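Local coordinates for amine oxidase (Emericella nidulans, PDB 3PGB), which probably oxidises primary amines to aldehydes as a secreted dimeric enzyme, using a copper ion and one topaquinone cofactor per subunit, at residues 211-224 against 237-251. Residues are numbered along the deposited sequence; the frame is centred on the assembly and turned at random.
With NAG (2-acetamido-2-deoxy-beta-D-glucopyranose), chain G.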
loop_
_atom_site.group_PDB
_atom_site.type_symbol
_atom_site.label_atom_id
_atom_site.label_comp_id
_atom_site.label_asym_id
_atom_site.label_seq_id
_atom_site.Cartn_x
_atom_site.Cartn_y
_atom_site.Cartn_z
ATOM N N ALA A 211 35.815 -21.242 19.331
ATOM C CA ALA A 211 35.222 -20.332 20.312
ATOM C C ALA A 211 35.653 -20.789 21.705
ATOM O O ALA A 211 35.147 -21.786 22.224
ATOM C CB ALA A 211 33.703 -20.325 20.196
ATOM N N LEU A 212 36.610 -20.071 22.290
ATOM C CA LEU A 212 37.125 -20.393 23.627
ATOM C C LEU A 212 37.066 -19.232 24.637
ATOM O O LEU A 212 37.244 -19.449 25.835
ATOM C CB LEU A 212 38.563 -20.896 23.505
ATOM C CG LEU A 212 38.781 -21.995 22.465
ATOM C CD1 LEU A 212 40.266 -22.304 22.319
ATOM C CD2 LEU A 212 37.988 -23.245 22.827
ATOM N N GLY A 213 36.802 -18.018 24.161
ATOM C CA GLY A 213 36.807 -16.819 25.009
ATOM C C GLY A 213 38.122 -16.056 24.967
ATOM O O GLY A 213 38.451 -15.332 25.902
ATOM N N LEU A 214 38.866 -16.215 23.875
ATOM C CA LEU A 214 40.172 -15.579 23.691
ATOM C C LEU A 214 40.120 -14.543 22.565
ATOM O O LEU A 214 39.121 -14.437 21.849
ATOM C CB LEU A 214 41.220 -16.650 23.361
ATOM C CG LEU A 214 41.777 -17.547 24.483
ATOM C CD1 LEU A 214 40.921 -17.550 25.748
ATOM C CD2 LEU A 214 41.952 -18.981 23.963
ATOM N N GLU A 215 41.203 -13.781 22.418
ATOM C CA GLU A 215 41.329 -12.810 21.329
ATOM C C GLU A 215 41.351 -13.500 19.964
ATOM O O GLU A 215 40.815 -12.965 18.993
ATOM C CB GLU A 215 42.600 -11.967 21.495
ATOM N N ASN A 216 41.953 -14.688 19.889
ATOM C CA ASN A 216 42.027 -15.424 18.620
ATOM C C ASN A 216 40.709 -16.092 18.164
ATOM O O ASN A 216 40.683 -16.730 17.107
ATOM C CB ASN A 216 43.182 -16.447 18.647
ATOM C CG ASN A 216 42.846 -17.718 19.416
ATOM O OD1 ASN A 216 41.847 -17.780 20.140
ATOM N ND2 ASN A 216 43.693 -18.746 19.255
ATOM N N ASP A 217 39.636 -15.949 18.951
ATOM C CA ASP A 217 38.317 -16.503 18.599
ATOM C C ASP A 217 37.875 -16.080 17.200
ATOM O O ASP A 217 37.863 -14.893 16.882
ATOM C CB ASP A 217 37.235 -16.056 19.598
ATOM C CG ASP A 217 37.217 -16.881 20.881
ATOM O OD1 ASP A 217 38.175 -17.645 21.145
ATOM O OD2 ASP A 217 36.230 -16.756 21.645
ATOM N N THR A 218 37.522 -17.065 16.379
ATOM C CA THR A 218 36.942 -16.835 15.057
ATOM C C THR A 218 35.471 -17.280 14.982
ATOM O O THR A 218 34.804 -17.049 13.973
ATOM C CB THR A 218 37.729 -17.588 13.976
ATOM O OG1 THR A 218 37.801 -18.977 14.325
ATOM C CG2 THR A 218 39.133 -17.022 13.843
ATOM N N LEU A 219 34.979 -17.919 16.045
ATOM C CA LEU A 219 33.596 -18.393 16.109
ATOM C C LEU A 219 32.869 -17.754 17.273
ATOM O O LEU A 219 33.490 -17.308 18.232
ATOM C CB LEU A 219 33.545 -19.913 16.293
ATOM C CG LEU A 219 34.205 -20.787 15.229
ATOM C CD1 LEU A 219 34.046 -22.254 15.603
ATOM C CD2 LEU A 219 33.623 -20.511 13.857
ATOM N N ASP A 220 31.544 -17.747 17.184
ATOM C CA ASP A 220 30.684 -17.215 18.232
ATOM C C ASP A 220 29.599 -18.234 18.571
ATOM O O ASP A 220 29.208 -19.020 17.715
ATOM C CB ASP A 220 30.047 -15.910 17.754
ATOM C CG ASP A 220 29.556 -15.046 18.893
ATOM O OD1 ASP A 220 28.497 -14.398 18.722
ATOM O OD2 ASP A 220 30.226 -15.003 19.951
ATOM N N ILE A 221 29.120 -18.214 19.813
ATOM C CA ILE A 221 28.067 -19.124 20.269
ATOM C C ILE A 221 26.891 -18.357 20.880
ATOM O O ILE A 221 27.065 -17.580 21.827
ATOM C CB ILE A 221 28.586 -20.097 21.342
ATOM C CG1 ILE A 221 29.768 -20.914 20.814
ATOM C CG2 ILE A 221 27.462 -21.027 21.806
ATOM C CD1 ILE A 221 30.433 -21.762 21.874
ATOM N N TRP A 222 25.699 -18.582 20.337
ATOM C CA TRP A 222 24.464 -18.059 20.915
ATOM C C TRP A 222 23.263 -18.769 20.307
ATOM O O TRP A 222 23.408 -19.502 19.325
ATOM C CB TRP A 222 24.350 -16.541 20.740
ATOM C CG TRP A 222 24.439 -16.042 19.332
ATOM C CD1 TRP A 222 25.567 -15.903 18.587
ATOM C CD2 TRP A 222 23.361 -15.558 18.521
ATOM N NE1 TRP A 222 25.262 -15.381 17.357
ATOM C CE2 TRP A 222 23.914 -15.162 17.288
ATOM C CE3 TRP A 222 21.983 -15.428 18.717
ATOM C CZ2 TRP A 222 23.137 -14.653 16.248
ATOM C CZ3 TRP A 222 21.207 -14.920 17.680
ATOM C CH2 TRP A 222 21.788 -14.541 16.461
ATOM N N GLY A 223 22.084 -18.556 20.887
ATOM C CA GLY A 223 20.912 -19.335 20.515
ATOM C C GLY A 223 19.560 -18.658 20.637
ATOM O O GLY A 223 19.260 -17.708 19.913
ATOM N N ILE A 224 18.748 -19.149 21.569
ATOM C CA ILE A 224 17.308 -18.919 21.528
ATOM C C ILE A 224 16.805 -17.803 22.437
ATOM O O ILE A 224 17.409 -17.495 23.465
ATOM C CB ILE A 224 16.521 -20.223 21.829
ATOM C CG1 ILE A 224 16.714 -20.673 23.284
ATOM C CG2 ILE A 224 16.951 -21.306 20.870
ATOM C CD1 ILE A 224 15.929 -21.915 23.663
ATOM N N TRP A 237 19.157 -23.893 23.758
ATOM C CA TRP A 237 19.656 -24.486 22.521
ATOM C C TRP A 237 20.558 -23.436 21.882
ATOM O O TRP A 237 20.104 -22.329 21.592
ATOM C CB TRP A 237 18.509 -24.808 21.564
ATOM C CG TRP A 237 17.988 -26.218 21.627
ATOM C CD1 TRP A 237 16.789 -26.630 22.132
ATOM C CD2 TRP A 237 18.637 -27.394 21.129
ATOM N NE1 TRP A 237 16.656 -27.983 21.989
ATOM C CE2 TRP A 237 17.774 -28.481 21.377
ATOM C CE3 TRP A 237 19.868 -27.635 20.505
ATOM C CZ2 TRP A 237 18.102 -29.791 21.025
ATOM C CZ3 TRP A 237 20.195 -28.941 20.158
ATOM C CH2 TRP A 237 19.313 -30.000 20.418
ATOM N N ASP A 238 21.826 -23.769 21.671
ATOM C CA ASP A 238 22.782 -22.822 21.105
ATOM C C ASP A 238 23.437 -23.366 19.847
ATOM O O ASP A 238 23.450 -24.573 19.607
ATOM C CB ASP A 238 23.857 -22.469 22.130
ATOM C CG ASP A 238 23.289 -21.786 23.353
ATOM O OD1 ASP A 238 22.867 -20.619 23.241
ATOM O OD2 ASP A 238 23.268 -22.413 24.429
ATOM N N MET A 239 23.997 -22.454 19.063
ATOM C CA MET A 239 24.593 -22.776 17.773
ATOM C C MET A 239 25.917 -22.038 17.629
ATOM O O MET A 239 26.091 -20.956 18.189
ATOM C CB MET A 239 23.638 -22.339 16.667
ATOM C CG MET A 239 23.942 -22.874 15.289
ATOM S SD MET A 239 22.970 -21.969 14.066
ATOM C CE MET A 239 23.043 -23.083 12.688
ATOM N N PHE A 240 26.848 -22.619 16.882
ATOM C CA PHE A 240 28.057 -21.902 16.502
ATOM C C PHE A 240 27.758 -20.994 15.301
ATOM O O PHE A 240 27.019 -21.380 14.400
ATOM C CB PHE A 240 29.192 -22.877 16.179
ATOM C CG PHE A 240 29.789 -23.533 17.396
ATOM C CD1 PHE A 240 30.967 -23.050 17.952
ATOM C CD2 PHE A 240 29.168 -24.626 17.990
ATOM C CE1 PHE A 240 31.522 -23.645 19.072
ATOM C CE2 PHE A 240 29.713 -25.226 19.115
ATOM C CZ PHE A 240 30.896 -24.740 19.653
ATOM N N TRP A 241 28.311 -19.781 15.317
ATOM C CA TRP A 241 28.260 -18.876 14.165
ATOM C C TRP A 241 29.672 -18.472 13.768
ATOM O O TRP A 241 30.564 -18.433 14.614
ATOM C CB TRP A 241 27.480 -17.605 14.494
ATOM C CG TRP A 241 26.105 -17.821 15.014
ATOM C CD1 TRP A 241 25.758 -18.286 16.247
ATOM C CD2 TRP A 241 24.882 -17.545 14.327
ATOM N NE1 TRP A 241 24.388 -18.331 16.367
ATOM C CE2 TRP A 241 23.828 -17.877 15.203
ATOM C CE3 TRP A 241 24.572 -17.053 13.055
ATOM C CZ2 TRP A 241 22.488 -17.731 14.845
ATOM C CZ3 TRP A 241 23.243 -16.910 12.699
ATOM C CH2 TRP A 241 22.218 -17.250 13.588
ATOM N N ASN A 242 29.867 -18.165 12.490
ATOM C CA ASN A 242 31.103 -17.515 12.033
ATOM C C ASN A 242 31.062 -16.021 12.334
ATOM O O ASN A 242 30.007 -15.402 12.289
ATOM C CB ASN A 242 31.340 -17.733 10.526
ATOM C CG ASN A 242 32.556 -18.606 10.234
ATOM O OD1 ASN A 242 33.501 -18.666 11.027
ATOM N ND2 ASN A 242 32.541 -19.274 9.081
ATOM N N MET A 243 32.219 -15.453 12.639
ATOM C CA MET A 243 32.318 -14.032 12.931
ATOM C C MET A 243 32.463 -13.234 11.640
ATOM O O MET A 243 33.053 -13.708 10.663
ATOM C CB MET A 243 33.489 -13.754 13.886
ATOM C CG MET A 243 33.177 -14.107 15.340
ATOM S SD MET A 243 34.449 -13.643 16.531
ATOM C CE MET A 243 34.343 -11.846 16.482
ATOM N N ALA A 244 31.907 -12.026 11.644
ATOM C CA ALA A 244 32.010 -11.117 10.507
ATOM C C ALA A 244 33.371 -10.457 10.521
ATOM O O ALA A 244 34.026 -10.398 11.563
ATOM C CB ALA A 244 30.918 -10.054 10.566
ATOM N N ASP A 245 33.789 -9.954 9.363
ATOM C CA ASP A 245 35.036 -9.197 9.256
ATOM C C ASP A 245 34.918 -7.907 10.067
ATOM O O ASP A 245 33.812 -7.459 10.386
ATOM C CB ASP A 245 35.355 -8.871 7.792
ATOM C CG ASP A 245 35.523 -10.123 6.924
ATOM O OD1 ASP A 245 35.921 -11.183 7.456
ATOM O OD2 ASP A 245 35.257 -10.035 5.701
ATOM N N ASP A 246 36.060 -7.316 10.402
ATOM C CA ASP A 246 36.088 -6.101 11.221
ATOM C C ASP A 246 35.305 -4.973 10.551
ATOM O O ASP A 246 35.492 -4.698 9.367
ATOM C CB ASP A 246 37.535 -5.650 11.462
ATOM C CG ASP A 246 38.354 -6.677 12.245
ATOM O OD1 ASP A 246 37.759 -7.457 13.027
ATOM O OD2 ASP A 246 39.598 -6.692 12.075
ATOM N N GLU A 247 34.429 -4.325 11.314
ATOM C CA GLU A 247 33.616 -3.208 10.810
ATOM C C GLU A 247 32.555 -3.627 9.770
ATOM O O GLU A 247 32.191 -2.847 8.882
ATOM C CB GLU A 247 34.503 -2.040 10.299
ATOM C CG GLU A 247 35.230 -1.279 11.429
ATOM C CD GLU A 247 35.578 0.166 11.066
ATOM O OE1 GLU A 247 34.872 1.097 11.543
ATOM O OE2 GLU A 247 36.554 0.371 10.304
ATOM N N PHE A 248 32.061 -4.857 9.900
ATOM C CA PHE A 248 30.846 -5.304 9.207
ATOM C C PHE A 248 29.904 -5.984 10.210
ATOM O O PHE A 248 30.360 -6.601 11.167
ATOM C CB PHE A 248 31.197 -6.245 8.054
ATOM C CG PHE A 248 31.868 -5.554 6.894
ATOM C CD1 PHE A 248 31.136 -4.720 6.049
ATOM C CD2 PHE A 248 33.230 -5.730 6.646
ATOM C CE1 PHE A 248 31.743 -4.080 4.976
ATOM C CE2 PHE A 248 33.851 -5.089 5.573
ATOM C CZ PHE A 248 33.102 -4.262 4.736
ATOM N N ASP A 249 28.596 -5.859 10.000
ATOM C CA ASP A 249 27.610 -6.385 10.954
ATOM C C ASP A 249 26.829 -7.568 10.361
ATOM O O ASP A 249 25.595 -7.615 10.421
ATOM C CB ASP A 249 26.655 -5.262 11.392
ATOM C CG ASP A 249 25.968 -5.554 12.717
ATOM O OD1 ASP A 249 26.621 -6.088 13.635
ATOM O OD2 ASP A 249 24.772 -5.237 12.842
ATOM N N SER A 250 27.560 -8.540 9.823
ATOM C CA SER A 250 26.958 -9.585 9.001
ATOM C C SER A 250 26.875 -10.975 9.660
ATOM O O SER A 250 26.616 -11.961 8.971
ATOM C CB SER A 250 27.745 -9.682 7.692
ATOM O OG SER A 250 29.082 -10.085 7.938
ATOM N N GLU A 251 27.058 -11.061 10.977
ATOM C CA GLU A 251 27.136 -12.364 11.644
ATOM C C GLU A 251 25.853 -13.182 11.524
ATOM O O GLU A 251 25.910 -14.404 11.369
ATOM C CB GLU A 251 27.504 -12.218 13.120
ATOM C CG GLU A 251 27.674 -13.572 13.829
ATOM C CD GLU A 251 28.257 -13.453 15.223
ATOM O OE1 GLU A 251 27.751 -14.152 16.126
ATOM O OE2 GLU A 251 29.208 -12.663 15.420
HETATM C C1 NAG G . 43.551 -20.041 19.888
HETATM C C2 NAG G . 43.542 -21.034 18.727
HETATM C C3 NAG G . 43.391 -22.463 19.253
HETATM C C4 NAG G . 44.407 -22.767 20.362
HETATM C C5 NAG G . 44.465 -21.627 21.392
HETATM C C6 NAG G . 45.566 -21.841 22.439
HETATM C C7 NAG G . 42.593 -20.715 16.461
HETATM C C8 NAG G . 41.368 -20.352 15.671
HETATM N N2 NAG G . 42.468 -20.710 17.799
HETATM O O3 NAG G . 43.535 -23.382 18.187
HETATM O O4 NAG G . 44.078 -23.989 20.999
HETATM O O5 NAG G . 44.628 -20.364 20.754
HETATM O O6 NAG G . 46.850 -21.919 21.843
HETATM O O7 NAG G . 43.628 -20.997 15.857
HETATM O O HOH W 1 36.052 -19.558 11.834
HETATM O O HOH W 2 35.321 -16.338 11.400
HETATM O O HOH W 3 20.255 -20.220 23.799
#
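Asp220 and Trp241 form a hydrogen-bonded antiparallel pair (Asp220 N to Trp241 O 2.8 Å, Trp241 N to Asp220 O 2.7 Å), and Trp222 and Met239 form the next. Their strands make a hairpin at one side of a five-stranded antiparallel sheet; strand 255-263 continues it beyond strand 235-242.

Aromatic stacking dominates the face bearing Trp222 and Trp241. Their five-membered rings form an offset stack, centroids 3.7 Å apart and planes only 7° from parallel. The Trp222 side chain, with CG between its backbone N and carbonyl carbon (chi1 56°), lies over one face of Trp241, while Met239 SD lies over the opposite face.

A hydrogen bond holds Trp222 near its ring edge: NE1 donates to Glu251 OE1 (3.0 Å), which is tilted 20° from the ring plane and is met on its anti side. A weak bond from Trp241 NE1 to Trp222 O adds to the hold on Trp241. Asp220 OD1 sits 2.7 Å from the same Glu251 OE1, so close that one of the two acids is probably protonated.

Apolar packing occupies part of the other face: Ile221 CG1 makes a CH-pi contact over Phe240, 4.0 Å from the ring centroid, and helix 186-198 touches both residues.

The hairpin thus has a largely apolar patch, with Ile221 and Phe240 against helix 186-198, and on its other face a tryptophan stack beside two acids, whose closeness would probably raise the pKa of one.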